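Local atomic coordinates of HTH-type transcriptional regulator KdgR (Escherichia coli, PDB entry 1YSP), a protein that represses transcription of the genes for 2-keto-3-deoxygluconate transport and catabolism, and of the Entner-Doudoroff aldolase gene eda, by binding DNA. Residues I63-L67 / V136-S141. Residue numbers count along the deposited sequence, not the author numbering.
Sequences IGKVL and VIAGLS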
# COMPACT_ATOMS: atom_id res chain seq x y z
N ILE A 63 1.11 -1.71 0.65
CA ILE A 63 1.83 -0.41 0.36
C ILE A 63 3.15 -0.68 -0.38
O ILE A 63 3.55 0.05 -1.30
CB ILE A 63 2.06 0.38 1.69
CG1 ILE A 63 0.71 0.98 2.20
CG2 ILE A 63 3.14 1.49 1.48
CD1 ILE A 63 0.78 1.43 3.69
N GLY A 64 3.87 -1.71 0.06
CA GLY A 64 5.11 -2.12 -0.64
C GLY A 64 4.84 -2.41 -2.09
O GLY A 64 5.57 -1.94 -2.97
N LYS A 65 3.81 -3.18 -2.39
CA LYS A 65 3.48 -3.46 -3.77
C LYS A 65 3.20 -2.21 -4.59
O LYS A 65 3.64 -2.09 -5.75
CB LYS A 65 2.33 -4.41 -3.90
CG LYS A 65 2.74 -5.82 -3.32
CD LYS A 65 1.61 -6.82 -3.50
CE LYS A 65 1.85 -8.00 -2.51
NZ LYS A 65 0.68 -8.97 -2.48
N VAL A 66 2.46 -1.27 -4.01
CA VAL A 66 2.16 -0.09 -4.82
C VAL A 66 3.36 0.85 -4.96
O VAL A 66 3.42 1.58 -5.95
CB VAL A 66 0.85 0.72 -4.35
CG1 VAL A 66 -0.43 -0.22 -4.24
CG2 VAL A 66 1.10 1.53 -3.15
N LEU A 67 4.30 0.83 -4.02
CA LEU A 67 5.54 1.66 -4.10
C LEU A 67 6.52 1.15 -5.16
O LEU A 67 7.38 1.90 -5.64
CB LEU A 67 6.27 1.70 -2.78
CG LEU A 67 5.68 2.57 -1.67
CD1 LEU A 67 6.24 2.12 -0.32
CD2 LEU A 67 5.96 4.07 -1.95
N VAL A 136 5.12 7.42 -7.70
CA VAL A 136 4.49 7.01 -6.44
C VAL A 136 5.39 7.33 -5.23
O VAL A 136 6.43 6.70 -5.04
CB VAL A 136 4.09 5.49 -6.45
CG1 VAL A 136 3.42 5.14 -5.15
CG2 VAL A 136 3.19 5.15 -7.65
N ILE A 137 4.97 8.27 -4.38
CA ILE A 137 5.77 8.69 -3.21
C ILE A 137 5.30 8.05 -1.89
O ILE A 137 6.01 8.04 -0.88
CB ILE A 137 5.83 10.25 -3.13
CG1 ILE A 137 4.40 10.82 -3.15
CG2 ILE A 137 6.57 10.73 -4.35
CD1 ILE A 137 4.19 12.23 -2.58
N ALA A 138 4.08 7.51 -1.89
CA ALA A 138 3.57 6.83 -0.71
C ALA A 138 2.50 5.86 -1.16
O ALA A 138 2.00 5.96 -2.26
CB ALA A 138 2.97 7.85 0.32
N GLY A 139 2.13 4.94 -0.28
CA GLY A 139 0.94 4.14 -0.49
C GLY A 139 -0.01 4.48 0.63
O GLY A 139 0.40 4.67 1.77
N LEU A 140 -1.29 4.47 0.30
CA LEU A 140 -2.36 4.74 1.25
C LEU A 140 -3.21 3.46 1.37
O LEU A 140 -3.72 2.99 0.35
CB LEU A 140 -3.21 5.84 0.64
CG LEU A 140 -4.46 6.24 1.49
CD1 LEU A 140 -3.98 6.82 2.82
CD2 LEU A 140 -5.35 7.25 0.77
N SER A 141 -3.33 2.93 2.58
CA SER A 141 -4.00 1.63 2.73
C SER A 141 -5.12 1.60 3.76
O SER A 141 -5.20 2.46 4.65
CB SER A 141 -2.98 0.54 3.09
OG SER A 141 -2.60 0.63 4.47
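Helix 63-67 runs back along strand 136-141, with 150° between their N-to-C directions, close to antiparallel, and their axes approach to 7.4 Å. The backbones come nearest where Ile63 CA lies 4.7 Å from Gly139 CA; toward the other end, Leu67 CA and Val136 CA are 5.9 Å apart. Gly139 permits this closeness. A CB modelled on Gly139 would point at the helix and clash with the CG2 methyls of both Val66 and Ile63. Instead, Val66 CG2 rests 3.7 Å from Gly139 CA, and Ile63 CG1 lies 3.7 Å from Gly139 O. Farther along, Ile63 CD1 reaches Ser141 OG at 3.6 Å, the small serine leaving room for the long isoleucine. Leu67 starts sideways, but its end turns in: CD2 sits 3.9 Å from Ala138 CA and 4.2 Å from Val136 CG1. Val136 in turn directs CG1 to Val66 O, 3.6 Å away. A classic beta bulge at Ile137 and Ala138, both opposite Val129, interrupts the alternation, so these two consecutive residues point away from the helix. Leu140 also points away, packing on helix 151-172 across the sheet. Lys65 packs on helix 96-109, its NZ in a salt bridge with Glu117. The contact thus joins a short helix to an inner strand of the antiparallel sheet in the IclR-type C-terminal domain, the part of this repressor present here. With the strand's backbone hydrogen bonds directed to its sheet neighbours, what joins the two segments is van der Waals packing, mostly of aliphatic side chains against the strand backbone, where Gly139 leaves room.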